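Local coordinates for LPXTG cell wall anchor domain-containing protein (Lactobacillus rhamnosus, PDB 7CBS), which serves as the SpaB basal subunit of sortase-assembled SpaCBA pili, probably anchoring the pilus to the cell wall and contributing to adhesion, at residues T69-T74 and K138-P143. Sequence-based numbering, arbitrary orientation.
Sequences TVYDVT and KETAAP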
loop_
_atom_site.group_PDB
_atom_site.type_symbol
_atom_site.label_atom_id
_atom_site.label_comp_id
_atom_site.label_asym_id
_atom_site.label_seq_id
_atom_site.Cartn_x
_atom_site.Cartn_y
_atom_site.Cartn_z
ATOM N N THR A 69 17.275 4.178 -4.474
ATOM C CA THR A 69 16.925 5.354 -3.637
ATOM C C THR A 69 15.781 6.099 -4.332
ATOM O O THR A 69 15.885 6.313 -5.557
ATOM C CB THR A 69 18.160 6.237 -3.411
ATOM O OG1 THR A 69 19.214 5.412 -2.912
ATOM C CG2 THR A 69 17.920 7.389 -2.455
ATOM N N VAL A 70 14.739 6.467 -3.581
ATOM C CA VAL A 70 13.540 7.198 -4.094
ATOM C C VAL A 70 13.582 8.632 -3.548
ATOM O O VAL A 70 13.800 8.796 -2.331
ATOM C CB VAL A 70 12.219 6.476 -3.750
ATOM C CG1 VAL A 70 12.021 6.282 -2.249
ATOM C CG2 VAL A 70 11.015 7.182 -4.358
ATOM N N TYR A 71 13.419 9.622 -4.432
ATOM C CA TYR A 71 13.431 11.076 -4.120
ATOM C C TYR A 71 12.085 11.693 -4.505
ATOM O O TYR A 71 11.517 11.283 -5.528
ATOM C CB TYR A 71 14.538 11.801 -4.890
ATOM C CG TYR A 71 15.923 11.229 -4.730
ATOM C CD1 TYR A 71 16.342 10.152 -5.492
ATOM C CD2 TYR A 71 16.823 11.781 -3.834
ATOM C CE1 TYR A 71 17.616 9.622 -5.352
ATOM C CE2 TYR A 71 18.104 11.274 -3.694
ATOM C CZ TYR A 71 18.502 10.186 -4.452
ATOM O OH TYR A 71 19.758 9.671 -4.315
ATOM N N ASP A 72 11.615 12.658 -3.711
ATOM C CA ASP A 72 10.452 13.535 -4.019
ATOM C C ASP A 72 10.922 14.638 -4.969
ATOM O O ASP A 72 11.747 15.459 -4.531
ATOM C CB ASP A 72 9.839 14.091 -2.730
ATOM C CG ASP A 72 8.781 15.165 -2.940
ATOM O OD1 ASP A 72 8.105 15.140 -3.995
ATOM O OD2 ASP A 72 8.640 16.027 -2.043
ATOM N N VAL A 73 10.428 14.652 -6.214
ATOM C CA VAL A 73 10.785 15.676 -7.248
ATOM C C VAL A 73 9.532 16.463 -7.657
ATOM O O VAL A 73 9.562 17.092 -8.733
ATOM C CB VAL A 73 11.471 15.030 -8.472
ATOM C CG1 VAL A 73 12.687 14.213 -8.070
ATOM C CG2 VAL A 73 10.516 14.178 -9.306
ATOM N N THR A 74 8.495 16.473 -6.813
ATOM C CA THR A 74 7.141 17.024 -7.112
ATOM C C THR A 74 7.227 18.495 -7.545
ATOM O O THR A 74 6.675 18.824 -8.617
ATOM C CB THR A 74 6.196 16.894 -5.911
ATOM O OG1 THR A 74 6.122 15.518 -5.536
ATOM C CG2 THR A 74 4.804 17.411 -6.212
ATOM N N LYS A 138 16.487 6.025 -8.473
ATOM C CA LYS A 138 17.896 5.851 -8.918
ATOM C C LYS A 138 18.498 4.598 -8.273
ATOM O O LYS A 138 18.155 4.312 -7.112
ATOM C CB LYS A 138 18.754 7.060 -8.529
ATOM C CG LYS A 138 18.269 8.410 -9.036
ATOM C CD LYS A 138 19.150 9.559 -8.574
ATOM C CE LYS A 138 20.581 9.477 -9.061
ATOM N NZ LYS A 138 21.361 10.664 -8.633
ATOM N N GLU A 139 19.362 3.897 -9.013
ATOM C CA GLU A 139 20.268 2.841 -8.491
ATOM C C GLU A 139 21.545 3.530 -7.995
ATOM O O GLU A 139 22.307 4.026 -8.847
ATOM C CB GLU A 139 20.576 1.806 -9.578
ATOM C CG GLU A 139 21.547 0.726 -9.129
ATOM C CD GLU A 139 21.951 -0.253 -10.221
ATOM O OE1 GLU A 139 21.060 -0.745 -10.938
ATOM O OE2 GLU A 139 23.163 -0.521 -10.353
ATOM N N THR A 140 21.757 3.565 -6.675
ATOM C CA THR A 140 22.837 4.338 -6.000
ATOM C C THR A 140 23.951 3.408 -5.507
ATOM O O THR A 140 24.979 3.938 -5.049
ATOM C CB THR A 140 22.266 5.178 -4.850
ATOM O OG1 THR A 140 21.516 4.301 -4.009
ATOM C CG2 THR A 140 21.388 6.314 -5.331
ATOM N N ALA A 141 23.757 2.088 -5.559
ATOM C CA ALA A 141 24.771 1.079 -5.171
ATOM C C ALA A 141 24.404 -0.286 -5.762
ATOM O O ALA A 141 23.203 -0.618 -5.801
ATOM C CB ALA A 141 24.900 1.011 -3.669
ATOM N N ALA A 142 25.418 -1.035 -6.196
ATOM C CA ALA A 142 25.293 -2.386 -6.790
ATOM C C ALA A 142 26.597 -3.147 -6.583
ATOM O O ALA A 142 27.670 -2.543 -6.584
ATOM C CB ALA A 142 24.959 -2.274 -8.256
ATOM N N PRO A 143 26.544 -4.484 -6.375
ATOM C CA PRO A 143 27.735 -5.326 -6.487
ATOM C C PRO A 143 28.464 -5.055 -7.811
ATOM O O PRO A 143 27.840 -4.565 -8.737
ATOM C CB PRO A 143 27.172 -6.756 -6.442
ATOM C CG PRO A 143 25.882 -6.625 -5.655
ATOM C CD PRO A 143 25.347 -5.245 -5.986
#
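Thr69 and Lys138 pair as an antiparallel hydrogen-bonded couple, the N-H and C=O of each residue bonding those of the other in a closed ring: Thr69 N reaches Lys138 O at 2.8 Å, and Lys138 N returns to Thr69 O at 3.0 Å. Both bonds are nearly straight (167° and 169° at the hydrogens). A side-chain bond extends this pairing, Thr69 OG1 and Thr140 OG1 lying 2.8 Å apart with either hydroxyl able to donate. With chi1 at -52°, Thr69 OG1 sits beside its own backbone N and faces the neighbouring strand, where the Thr140 side chain crosses it at about a right angle. The amide of Gln110, on strand 107-112, also bonds Thr69 OG1, giving this buried hydroxyl a second partner. Van der Waals contacts lie on the sheet face that carries Thr69, Tyr71 and Lys138. The aliphatic part of Lys138 runs obliquely against the Tyr71 ring, CD coming within 3.6 Å of CE1, while Tyr71 and Thr140 approach each other from opposite directions, Thr140 CG2 lying 3.9 Å from Tyr71 OH. Beyond the pair, Thr140 and Ala141 both face Thr67, a classic beta bulge. The whole exemplifies antiparallel strand pairing ended by a bulge, here joining strands 67-72 and 131-141 in the mixed sheet of the pilin's N-terminal domain.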